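Local coordinates for protein ferulic acid decarboxylase 1 (Candida dubliniensis, PDB 4ZAD) that probably catalyses the reversible decarboxylation of cinnamic, coumaric and ferulic acids to their vinyl derivatives, using prenylated FMN and manganese, at residues S126-H131 / H309-D314; D58-D63 / L140-V145; A251-K256 / P265-M270; K17-L22 / G76-G81. One frame throughout, in Å; residues are numbered along the deposited sequence.

Contact 1. Residues S126-H131 / H309-D314; sequences SPHKKH and HISYRD
In the antiparallel sheet of the Rift-related, flavin-binding domain, H131 meets Y312 where strand 131-134 starts alongside the end of strand 300-312. The two form a hydrogen-bonded antiparallel pair of uneven strength: Y312 N gives a bond of 3.0 Å to H131 O, while the return bond from H131 N to Y312 O is weak. H131 CB sits over one face of the tyrosine ring, 3.7 Å from its centroid, a CH-pi contact. The imidazole itself slides past; its plane lies at 19° to the phenol with hardly any overlap, and Y312 O and D314 OD1 lie at its edge. Y312 OH reaches beyond this pair to D63.

The chain enters the strand through a short 3-10 turn, 127-129, whose P127 and H128 lean on the same partner segment. H128 CG stands between its own backbone N and carbonyl carbon (chi1 69°), and ND1 shares a hydrogen bond of 2.8 Å with S311 OG, which lies near the ring plane; NE2 is held by P265. P127 lies beside R313 and sets CB over one face of the guanidinium, 3.3 Å from R313 CZ, while R313 NH1 is salt-bridged to E269. Farther out, the extended chain of K130 carries NZ to D314 OD2, a 2.7 Å salt bridge that meets the oxygen on its syn side.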
loop_
_atom_site.group_PDB
_atom_site.type_symbol
_atom_site.label_atom_id
_atom_site.label_comp_id
_atom_site.label_asym_id
_atom_site.label_seq_id
_atom_site.Cartn_x
_atom_site.Cartn_y
_atom_site.Cartn_z
ATOM N N SER A 126 39.402 1.185 25.964
ATOM C CA SER A 126 37.975 0.881 25.952
ATOM C C SER A 126 37.286 1.476 27.170
ATOM O O SER A 126 37.599 1.123 28.302
ATOM C CB SER A 126 37.751 -0.643 25.962
ATOM O OG SER A 126 36.386 -0.988 26.215
ATOM N N PRO A 127 36.319 2.366 26.942
ATOM C CA PRO A 127 35.518 2.894 28.034
ATOM C C PRO A 127 34.782 1.873 28.902
ATOM O O PRO A 127 34.634 2.102 30.083
ATOM C CB PRO A 127 34.506 3.791 27.315
ATOM C CG PRO A 127 35.204 4.244 26.079
ATOM C CD PRO A 127 36.151 3.141 25.701
ATOM N N HIS A 128 34.291 0.775 28.333
ATOM C CA HIS A 128 33.477 -0.165 29.103
ATOM C C HIS A 128 34.325 -0.991 30.064
ATOM O O HIS A 128 33.782 -1.656 30.974
ATOM C CB HIS A 128 32.581 -1.048 28.216
ATOM C CG HIS A 128 33.318 -2.045 27.392
ATOM N ND1 HIS A 128 33.823 -3.210 27.916
ATOM C CD2 HIS A 128 33.611 -2.066 26.070
ATOM C CE1 HIS A 128 34.415 -3.898 26.953
ATOM N NE2 HIS A 128 34.304 -3.222 25.823
ATOM N N LYS A 129 35.652 -0.932 29.897
ATOM C CA LYS A 129 36.538 -1.595 30.851
ATOM C C LYS A 129 36.727 -0.806 32.151
ATOM O O LYS A 129 37.447 -1.269 33.016
ATOM C CB LYS A 129 37.897 -1.891 30.236
ATOM C CG LYS A 129 37.932 -2.997 29.190
ATOM C CD LYS A 129 37.245 -4.282 29.628
ATOM C CE LYS A 129 37.668 -5.461 28.786
ATOM N NZ LYS A 129 37.246 -6.793 29.295
ATOM N N LYS A 130 36.090 0.353 32.321
ATOM C CA LYS A 130 36.262 1.097 33.564
ATOM C C LYS A 130 35.598 0.413 34.813
ATOM O O LYS A 130 36.178 0.433 35.903
ATOM C CB LYS A 130 35.799 2.551 33.392
ATOM C CG LYS A 130 35.955 3.433 34.666
ATOM C CD LYS A 130 35.277 4.800 34.533
ATOM C CE LYS A 130 35.918 5.855 35.435
ATOM N NZ LYS A 130 35.433 7.245 35.102
ATOM N N HIS A 131 34.402 -0.164 34.649
ATOM C CA HIS A 131 33.685 -0.835 35.744
ATOM C C HIS A 131 33.359 -2.286 35.429
ATOM O O HIS A 131 33.032 -2.638 34.301
ATOM C CB HIS A 131 32.352 -0.145 36.086
ATOM C CG HIS A 131 32.478 1.291 36.486
ATOM N ND1 HIS A 131 32.174 2.329 35.631
ATOM C CD2 HIS A 131 32.863 1.865 37.655
ATOM C CE1 HIS A 131 32.392 3.478 36.247
ATOM N NE2 HIS A 131 32.805 3.225 37.477
ATOM N N HIS A 309 29.807 -12.268 33.836
ATOM C CA HIS A 309 30.565 -11.025 33.991
ATOM C C HIS A 309 29.831 -9.914 33.289
ATOM O O HIS A 309 28.974 -10.190 32.472
ATOM C CB HIS A 309 31.989 -11.156 33.407
ATOM C CG HIS A 309 32.929 -10.082 33.860
ATOM N ND1 HIS A 309 33.533 -10.089 35.103
ATOM C CD2 HIS A 309 33.357 -8.956 33.241
ATOM C CE1 HIS A 309 34.311 -9.025 35.214
ATOM N NE2 HIS A 309 34.220 -8.319 34.098
ATOM N N ILE A 310 30.140 -8.671 33.648
ATOM C CA ILE A 310 29.625 -7.494 32.965
ATOM C C ILE A 310 30.641 -6.385 33.170
ATOM O O ILE A 310 31.140 -6.162 34.284
ATOM C CB ILE A 310 28.282 -6.981 33.521
ATOM C CG1 ILE A 310 27.137 -7.958 33.245
ATOM C CG2 ILE A 310 27.923 -5.572 32.933
ATOM C CD1 ILE A 310 25.823 -7.542 33.942
ATOM N N SER A 311 30.962 -5.703 32.082
ATOM C CA SER A 311 31.818 -4.538 32.131
ATOM C C SER A 311 30.964 -3.423 31.537
ATOM O O SER A 311 30.149 -3.690 30.678
ATOM C CB SER A 311 33.122 -4.792 31.354
ATOM O OG SER A 311 32.912 -4.899 29.951
ATOM N N TYR A 312 31.109 -2.198 32.035
ATOM C CA TYR A 312 30.281 -1.074 31.580
ATOM C C TYR A 312 30.911 0.276 31.900
ATOM O O TYR A 312 31.631 0.425 32.882
ATOM C CB TYR A 312 28.885 -1.140 32.199
ATOM C CG TYR A 312 28.890 -1.013 33.694
ATOM C CD1 TYR A 312 29.083 -2.118 34.502
ATOM C CD2 TYR A 312 28.706 0.211 34.308
ATOM C CE1 TYR A 312 29.101 -2.006 35.875
ATOM C CE2 TYR A 312 28.722 0.329 35.709
ATOM C CZ TYR A 312 28.925 -0.783 36.465
ATOM O OH TYR A 312 28.934 -0.692 37.812
ATOM N N ARG A 313 30.637 1.257 31.052
ATOM C CA ARG A 313 31.242 2.572 31.194
ATOM C C ARG A 313 30.425 3.452 32.127
ATOM O O ARG A 313 29.372 3.061 32.583
ATOM C CB ARG A 313 31.368 3.234 29.829
ATOM C CG ARG A 313 30.050 3.700 29.234
ATOM C CD ARG A 313 30.216 4.201 27.801
ATOM N NE ARG A 313 31.290 5.186 27.659
ATOM C CZ ARG A 313 31.789 5.570 26.498
ATOM N NH1 ARG A 313 31.333 5.056 25.377
ATOM N NH2 ARG A 313 32.759 6.449 26.450
ATOM N N ASP A 314 30.931 4.644 32.420
ATOM C CA ASP A 314 30.157 5.652 33.137
ATOM C C ASP A 314 28.906 5.944 32.340
ATOM O O ASP A 314 28.960 6.188 31.140
ATOM C CB ASP A 314 30.920 6.979 33.222
ATOM C CG ASP A 314 32.036 6.974 34.247
ATOM O OD1 ASP A 314 31.990 6.165 35.200
ATOM O OD2 ASP A 314 32.957 7.809 34.092
#

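Contact 2. Residues D58-D63 / L140-V145; sequences DPENID and LTKLPV
K142 bends its chain against D58 and E60: CG lies anti to the carbonyl carbon (chi1 -52°), and a bend at chi2 (-58°) turns CD toward D58. D58 sends its carboxylate to meet it, CG anti to the backbone N (chi1 -178°), and D58 OD1 comes within 3.3 Å of K142 CD. E60 runs side by side with the lysine and points the same way, its CB near both CD and CE of K142.

Segment 58-63 opens with a type I beta turn from D58 to N61, and an Asx turn sits within it: D58 OD1 accepts from E60 N at 3.0 Å, on the anti side of the carboxylate. A second Asx turn follows, with D63 N donating to N61 OD1 from above the amide plane. The loop packs on the backbone as well as on the lysine, D58 CB lying 3.3 Å from K142 O. N61 and L143 cross at about a right angle, which brings L143 CD2 3.8 Å from N61 OD1, while N61 ND2 is held by Q57 and L67. In this way a loop of the N-terminal domain rests on one of the Rift-related domain.

K142 NZ stays 4.0 Å from E60 OE1 and 4.6 Å from D58 OD2, beyond a salt bridge, so the attraction is probably diffuse; the carboxylates come closest to the lysine's methylenes, CD for D58 and CE for E60.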
loop_
_atom_site.group_PDB
_atom_site.type_symbol
_atom_site.label_atom_id
_atom_site.label_comp_id
_atom_site.label_asym_id
_atom_site.label_seq_id
_atom_site.Cartn_x
_atom_site.Cartn_y
_atom_site.Cartn_z
ATOM N N ASP A 58 14.611 0.250 40.096
ATOM C CA ASP A 58 14.371 -0.682 41.167
ATOM C C ASP A 58 15.383 -0.289 42.266
ATOM O O ASP A 58 16.532 0.021 41.956
ATOM C CB ASP A 58 14.561 -2.123 40.667
ATOM C CG ASP A 58 14.270 -3.152 41.737
ATOM O OD1 ASP A 58 15.078 -3.297 42.676
ATOM O OD2 ASP A 58 13.230 -3.814 41.645
ATOM N N PRO A 59 14.954 -0.277 43.549
ATOM C CA PRO A 59 15.872 0.179 44.596
ATOM C C PRO A 59 17.112 -0.682 44.804
ATOM O O PRO A 59 18.139 -0.137 45.210
ATOM C CB PRO A 59 14.999 0.172 45.861
ATOM C CG PRO A 59 13.611 0.282 45.349
ATOM C CD PRO A 59 13.623 -0.566 44.119
ATOM N N GLU A 60 17.034 -1.981 44.506
ATOM C CA GLU A 60 18.164 -2.901 44.760
ATOM C C GLU A 60 19.229 -2.908 43.630
ATOM O O GLU A 60 20.247 -3.609 43.738
ATOM C CB GLU A 60 17.666 -4.340 45.106
ATOM C CG GLU A 60 17.237 -4.572 46.612
ATOM C CD GLU A 60 16.059 -5.618 46.809
ATOM O OE1 GLU A 60 16.246 -6.862 46.666
ATOM O OE2 GLU A 60 14.930 -5.181 47.145
ATOM N N ASN A 61 19.006 -2.124 42.566
ATOM C CA ASN A 61 19.970 -1.986 41.451
ATOM C C ASN A 61 21.351 -1.567 41.938
ATOM O O ASN A 61 21.491 -0.530 42.580
ATOM C CB ASN A 61 19.463 -0.937 40.452
ATOM C CG ASN A 61 20.458 -0.636 39.339
ATOM O OD1 ASN A 61 21.595 -1.115 39.342
ATOM N ND2 ASN A 61 20.027 0.164 38.376
ATOM N N ILE A 62 22.365 -2.338 41.580
ATOM C CA ILE A 62 23.704 -2.188 42.165
ATOM C C ILE A 62 24.507 -0.895 41.831
ATOM O O ILE A 62 25.491 -0.575 42.507
ATOM C CB ILE A 62 24.569 -3.463 41.847
ATOM C CG1 ILE A 62 25.687 -3.627 42.891
ATOM C CG2 ILE A 62 25.099 -3.441 40.398
ATOM C CD1 ILE A 62 26.394 -4.961 42.832
ATOM N N ASP A 63 24.112 -0.155 40.805
ATOM C CA ASP A 63 24.846 1.067 40.419
ATOM C C ASP A 63 23.938 1.885 39.505
ATOM O O ASP A 63 24.219 2.036 38.299
ATOM C CB ASP A 63 26.169 0.691 39.708
ATOM C CG ASP A 63 27.118 1.889 39.490
ATOM O OD1 ASP A 63 26.841 3.021 39.974
ATOM O OD2 ASP A 63 28.167 1.686 38.843
ATOM N N LEU A 140 20.142 -9.234 37.090
ATOM C CA LEU A 140 19.511 -8.646 35.910
ATOM C C LEU A 140 18.069 -8.214 36.203
ATOM O O LEU A 140 17.533 -7.317 35.544
ATOM C CB LEU A 140 19.577 -9.647 34.743
ATOM C CG LEU A 140 20.982 -10.077 34.267
ATOM C CD1 LEU A 140 20.905 -11.158 33.199
ATOM C CD2 LEU A 140 21.794 -8.895 33.751
ATOM N N THR A 141 17.462 -8.862 37.207
ATOM C CA THR A 141 16.104 -8.578 37.719
ATOM C C THR A 141 15.951 -7.113 38.151
ATOM O O THR A 141 14.867 -6.528 38.011
ATOM C CB THR A 141 15.801 -9.591 38.912
ATOM O OG1 THR A 141 15.740 -10.917 38.377
ATOM C CG2 THR A 141 14.504 -9.303 39.713
ATOM N N LYS A 142 17.043 -6.522 38.640
ATOM C CA LYS A 142 17.007 -5.181 39.226
ATOM C C LYS A 142 17.294 -4.033 38.256
ATOM O O LYS A 142 17.006 -2.863 38.562
ATOM C CB LYS A 142 17.962 -5.105 40.429
ATOM C CG LYS A 142 17.744 -6.237 41.478
ATOM C CD LYS A 142 16.320 -6.250 42.038
ATOM C CE LYS A 142 16.112 -7.345 43.073
ATOM N NZ LYS A 142 14.721 -7.915 43.110
ATOM N N LEU A 143 17.815 -4.367 37.079
ATOM C CA LEU A 143 18.074 -3.353 36.036
ATOM C C LEU A 143 16.765 -2.883 35.371
ATOM O O LEU A 143 15.772 -3.609 35.363
ATOM C CB LEU A 143 19.064 -3.910 35.006
ATOM C CG LEU A 143 20.433 -4.318 35.581
ATOM C CD1 LEU A 143 21.323 -4.938 34.491
ATOM C CD2 LEU A 143 21.085 -3.124 36.208
ATOM N N PRO A 144 16.756 -1.669 34.809
ATOM C CA PRO A 144 15.574 -1.136 34.162
ATOM C C PRO A 144 15.437 -1.641 32.725
ATOM O O PRO A 144 15.581 -0.873 31.753
ATOM C CB PRO A 144 15.821 0.356 34.199
ATOM C CG PRO A 144 17.268 0.482 34.073
ATOM C CD PRO A 144 17.893 -0.758 34.640
ATOM N N VAL A 145 15.140 -2.936 32.634
ATOM C CA VAL A 145 14.920 -3.647 31.390
ATOM C C VAL A 145 13.453 -3.464 31.104
ATOM O O VAL A 145 12.617 -3.684 31.982
ATOM C CB VAL A 145 15.284 -5.148 31.558
ATOM C CG1 VAL A 145 14.973 -5.968 30.310
ATOM C CG2 VAL A 145 16.754 -5.277 31.950
#

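Contact 3. Residues A251-K256 / P265-M270; sequences AVPVVK and PADCEM
P253 and P265 meet across the antiparallel hairpin of strands 253-256 and 263-265. These are two of the three strands of a small sheet, with 253-256 in the middle and 119-120 on its other side. Opposite one another stand V254 and P265, a non-hydrogen-bonded pair with CA atoms only 4.1 Å apart, and their side chains diverge.

The main bump is A266 CB. It sits between P253 and V255, next-but-one neighbours along the strand, at 4.2 Å from P253 CB and again 4.2 Å from V255 CG1. The methyl also lies 3.4 Å from P253 O, so it rests against the backbone as well as between the two side chains. V255 CG1 is put there by a first torsion of -63°, which sets it anti to the carbonyl carbon, beside the backbone N. At P265, CB leaves the backbone away from the partner strand, and V252 CG1 meets P265 CB at 4.3 Å.

Beyond the hairpin P265 packs on P223 and C219, and its side chain comes within about 4 Å of that of W175, a residue that binds the prenylated flavin. One nearly straight hydrogen bond joins the segments beside the V254-P265 pair, A266 N to P253 O at 2.8 Å, with the amide tilted 28° from the carbonyl plane. P253 O also accepts from a water 2.7 Å away, and that water in turn accepts from D267 N.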
loop_
_atom_site.group_PDB
_atom_site.type_symbol
_atom_site.label_atom_id
_atom_site.label_comp_id
_atom_site.label_asym_id
_atom_site.label_seq_id
_atom_site.Cartn_x
_atom_site.Cartn_y
_atom_site.Cartn_z
ATOM N N ALA A 251 40.066 -0.466 10.713
ATOM C CA ALA A 251 39.988 -1.574 11.667
ATOM C C ALA A 251 39.144 -1.263 12.907
ATOM O O ALA A 251 39.460 -0.325 13.638
ATOM C CB ALA A 251 41.393 -1.922 12.140
ATOM N N VAL A 252 38.144 -2.091 13.201
ATOM C CA VAL A 252 37.457 -1.957 14.466
ATOM C C VAL A 252 38.386 -2.277 15.633
ATOM O O VAL A 252 38.860 -3.401 15.808
ATOM C CB VAL A 252 36.200 -2.831 14.583
ATOM C CG1 VAL A 252 35.470 -2.512 15.924
ATOM C CG2 VAL A 252 35.271 -2.593 13.387
ATOM N N PRO A 253 38.668 -1.271 16.432
ATOM C CA PRO A 253 39.439 -1.539 17.620
ATOM C C PRO A 253 38.685 -2.447 18.626
ATOM O O PRO A 253 37.566 -2.153 18.997
ATOM C CB PRO A 253 39.675 -0.143 18.184
ATOM C CG PRO A 253 38.590 0.697 17.660
ATOM C CD PRO A 253 38.110 0.084 16.397
ATOM N N VAL A 254 39.314 -3.544 19.034
ATOM C CA VAL A 254 38.704 -4.536 19.906
ATOM C C VAL A 254 39.595 -4.857 21.105
ATOM O O VAL A 254 40.831 -4.721 21.066
ATOM C CB VAL A 254 38.372 -5.917 19.163
ATOM C CG1 VAL A 254 37.442 -5.734 17.933
ATOM C CG2 VAL A 254 39.625 -6.704 18.758
ATOM N N VAL A 255 38.949 -5.331 22.158
ATOM C CA VAL A 255 39.620 -5.763 23.364
ATOM C C VAL A 255 39.134 -7.154 23.768
ATOM O O VAL A 255 38.012 -7.563 23.449
ATOM C CB VAL A 255 39.360 -4.752 24.496
ATOM C CG1 VAL A 255 39.966 -3.372 24.124
ATOM C CG2 VAL A 255 37.847 -4.659 24.786
ATOM N N LYS A 256 39.994 -7.880 24.467
ATOM C CA LYS A 256 39.654 -9.198 24.981
ATOM C C LYS A 256 38.700 -9.130 26.176
ATOM O O LYS A 256 38.815 -8.273 27.040
ATOM C CB LYS A 256 40.932 -9.925 25.376
ATOM C CG LYS A 256 40.783 -11.423 25.614
ATOM C CD LYS A 256 42.032 -11.996 26.334
ATOM C CE LYS A 256 41.690 -13.003 27.500
ATOM N NZ LYS A 256 40.985 -12.423 28.652
ATOM N N PRO A 265 34.211 -5.091 20.785
ATOM C CA PRO A 265 34.675 -3.755 20.409
ATOM C C PRO A 265 35.100 -2.904 21.609
ATOM O O PRO A 265 34.424 -2.894 22.632
ATOM C CB PRO A 265 33.460 -3.128 19.715
ATOM C CG PRO A 265 32.505 -4.242 19.405
ATOM C CD PRO A 265 32.807 -5.344 20.385
ATOM N N ALA A 266 36.221 -2.198 21.474
ATOM C CA ALA A 266 36.690 -1.240 22.483
ATOM C C ALA A 266 35.607 -0.282 22.943
ATOM O O ALA A 266 35.501 -0.007 24.128
ATOM C CB ALA A 266 37.881 -0.448 21.949
ATOM N N ASP A 267 34.804 0.218 22.011
ATOM C CA ASP A 267 33.752 1.194 22.334
ATOM C C ASP A 267 32.386 0.531 22.382
ATOM O O ASP A 267 31.674 0.424 21.370
ATOM C CB ASP A 267 33.729 2.356 21.322
ATOM C CG ASP A 267 35.034 3.148 21.307
ATOM O OD1 ASP A 267 35.223 3.976 22.232
ATOM O OD2 ASP A 267 35.850 2.938 20.370
ATOM N N CYS A 268 32.039 0.051 23.565
ATOM C CA CYS A 268 30.689 -0.412 23.819
ATOM C C CYS A 268 30.241 0.356 25.037
ATOM O O CYS A 268 31.071 0.982 25.708
ATOM C CB CYS A 268 30.638 -1.910 24.094
ATOM S SG CYS A 268 31.235 -2.935 22.790
ATOM N N GLU A 269 28.947 0.327 25.320
ATOM C CA GLU A 269 28.457 0.873 26.580
ATOM C C GLU A 269 28.532 -0.194 27.661
ATOM O O GLU A 269 28.928 0.105 28.793
ATOM C CB GLU A 269 27.034 1.410 26.437
ATOM C CG GLU A 269 26.907 2.516 25.422
ATOM C CD GLU A 269 27.383 3.869 25.964
ATOM O OE1 GLU A 269 26.885 4.324 27.026
ATOM O OE2 GLU A 269 28.245 4.500 25.324
ATOM N N MET A 270 28.152 -1.430 27.314
ATOM C CA MET A 270 28.139 -2.534 28.264
ATOM C C MET A 270 28.390 -3.817 27.522
ATOM O O MET A 270 27.799 -4.026 26.426
ATOM C CB MET A 270 26.772 -2.707 28.957
ATOM C CG MET A 270 26.342 -1.624 29.915
ATOM S SD MET A 270 24.653 -1.829 30.466
ATOM C CE MET A 270 23.799 -1.253 29.007
HETATM O O HOH W 1 35.362 -0.552 19.012
#

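Contact 4. Residues K17-L22 / G76-G81; sequences KNEGDL and GLRGFG
R78 turns the edge of its guanidinium to two carboxylates, E19 and D21, each standing steeply to its plane, at 78° and 85°. E19 brings a single oxygen: OE1 takes a bond from R78 NH1 at 2.6 Å and another from NH2 at 2.9 Å, both almost within the guanidinium plane. D21 OD2 is met from above its own carboxylate plane by R78 NH2 at 2.8 Å, and NE adds a weak bond. NH2 thus serves both acids, and the three residues make a salt-bridge network. D21 reaches it with CG anti to its backbone N (chi1 -168°).

The acids stand before and after G20, which closes helix 9-19 in a Schellman motif with positive phi, so the arginine of the 76-81 loop is clamped just where the helix ends. Farther along that loop, F80 CZ lies over one face of the R78 guanidinium, displaced toward its rim, and 3.5 Å from E19 O. D21 OD2 is also salt-bridged to R86, and E19 OE2 is bonded to S95, which ties both carboxylates to chain beyond the loop.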
loop_
_atom_site.group_PDB
_atom_site.type_symbol
_atom_site.label_atom_id
_atom_site.label_comp_id
_atom_site.label_asym_id
_atom_site.label_seq_id
_atom_site.Cartn_x
_atom_site.Cartn_y
_atom_site.Cartn_z
ATOM N N LYS A 17 21.971 14.698 17.792
ATOM C CA LYS A 17 21.783 15.900 18.590
ATOM C C LYS A 17 22.128 17.123 17.739
ATOM O O LYS A 17 21.334 18.070 17.650
ATOM C CB LYS A 17 22.678 15.832 19.836
ATOM C CG LYS A 17 22.137 16.490 21.086
ATOM N N ASN A 18 23.280 17.105 17.074
ATOM C CA ASN A 18 23.645 18.247 16.193
ATOM C C ASN A 18 22.614 18.452 15.078
ATOM O O ASN A 18 22.390 19.595 14.646
ATOM C CB ASN A 18 25.072 18.140 15.581
ATOM C CG ASN A 18 26.180 18.125 16.638
ATOM O OD1 ASN A 18 25.990 18.587 17.769
ATOM N ND2 ASN A 18 27.324 17.568 16.284
ATOM N N GLU A 19 21.979 17.368 14.625
ATOM C CA GLU A 19 21.100 17.474 13.466
ATOM C C GLU A 19 19.688 17.830 13.874
ATOM O O GLU A 19 18.849 18.146 13.021
ATOM C CB GLU A 19 21.160 16.208 12.603
ATOM C CG GLU A 19 22.336 16.266 11.601
ATOM C CD GLU A 19 22.486 15.035 10.697
ATOM O OE1 GLU A 19 21.587 14.146 10.716
ATOM O OE2 GLU A 19 23.530 14.976 9.987
ATOM N N GLY A 20 19.438 17.810 15.187
ATOM C CA GLY A 20 18.107 18.112 15.733
ATOM C C GLY A 20 17.182 16.907 15.704
ATOM O O GLY A 20 15.958 17.046 15.679
ATOM N N ASP A 21 17.783 15.728 15.720
ATOM C CA ASP A 21 17.047 14.499 15.607
ATOM C C ASP A 21 17.146 13.636 16.858
ATOM O O ASP A 21 16.920 12.449 16.805
ATOM C CB ASP A 21 17.572 13.767 14.396
ATOM C CG ASP A 21 16.722 12.629 13.998
ATOM O OD1 ASP A 21 15.492 12.716 14.129
ATOM O OD2 ASP A 21 17.304 11.643 13.520
ATOM N N LEU A 22 17.446 14.276 17.988
ATOM C CA LEU A 22 17.491 13.644 19.321
ATOM C C LEU A 22 16.821 14.507 20.428
ATOM O O LEU A 22 17.105 15.702 20.570
ATOM C CB LEU A 22 18.938 13.401 19.712
ATOM C CG LEU A 22 19.099 12.545 20.957
ATOM C CD1 LEU A 22 18.912 11.065 20.603
ATOM C CD2 LEU A 22 20.456 12.812 21.556
ATOM N N GLY A 76 15.057 4.171 13.521
ATOM C CA GLY A 76 13.706 4.524 13.116
ATOM C C GLY A 76 13.811 5.623 12.088
ATOM O O GLY A 76 14.862 6.220 11.959
ATOM N N LEU A 77 12.728 5.928 11.381
ATOM C CA LEU A 77 12.819 6.957 10.345
ATOM C C LEU A 77 12.722 8.377 10.941
ATOM O O LEU A 77 12.012 8.618 11.940
ATOM C CB LEU A 77 11.765 6.774 9.263
ATOM C CG LEU A 77 11.799 5.487 8.453
ATOM C CD1 LEU A 77 10.618 5.509 7.480
ATOM C CD2 LEU A 77 13.138 5.283 7.719
ATOM N N ARG A 78 13.433 9.289 10.280
ATOM C CA ARG A 78 13.515 10.700 10.630
ATOM C C ARG A 78 12.444 11.478 9.905
ATOM O O ARG A 78 12.018 11.059 8.842
ATOM C CB ARG A 78 14.859 11.195 10.131
ATOM C CG ARG A 78 15.067 12.676 10.110
ATOM C CD ARG A 78 16.467 12.980 9.759
ATOM N NE ARG A 78 17.370 12.702 10.867
ATOM C CZ ARG A 78 18.611 13.156 10.960
ATOM N NH1 ARG A 78 19.116 13.912 9.987
ATOM N NH2 ARG A 78 19.358 12.840 12.024
ATOM N N GLY A 79 12.040 12.634 10.426
ATOM C CA GLY A 79 10.864 13.320 9.888
ATOM C C GLY A 79 11.022 14.550 8.994
ATOM O O GLY A 79 10.012 15.021 8.427
ATOM N N PHE A 80 12.248 15.073 8.873
ATOM C CA PHE A 80 12.452 16.281 8.110
ATOM C C PHE A 80 13.138 16.144 6.749
ATOM O O PHE A 80 12.644 16.696 5.733
ATOM C CB PHE A 80 13.063 17.444 8.914
ATOM C CG PHE A 80 14.099 17.066 9.951
ATOM C CD1 PHE A 80 13.723 16.489 11.169
ATOM C CD2 PHE A 80 15.429 17.430 9.774
ATOM C CE1 PHE A 80 14.665 16.200 12.160
ATOM C CE2 PHE A 80 16.375 17.129 10.732
ATOM C CZ PHE A 80 15.984 16.506 11.942
ATOM N N GLY A 81 14.275 15.486 6.670
ATOM C CA GLY A 81 14.971 15.556 5.382
ATOM C C GLY A 81 14.872 14.184 4.777
ATOM O O GLY A 81 13.763 13.665 4.518
#

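Contacts 1 and 3 are neighbours in the Rift-related domain, their centres about 11 Å apart: probable hydrogen bonds run from S126 OG to A266 O and from K129 NZ to K256 O. Contact 3 is the more buried and mostly apolar, lying near the flavin-binding W175, whereas contact 1 runs from buried strand pairing to an exposed lysine salt bridge. Contact 2 joins the N-terminal to the Rift-related domain at a partly buried place and relies on lysine methylenes; it probably bonds to contact 1 through D63. Contact 4 stays within the N-terminal domain, touches none of the others, and alone builds a two-acid network round one arginine.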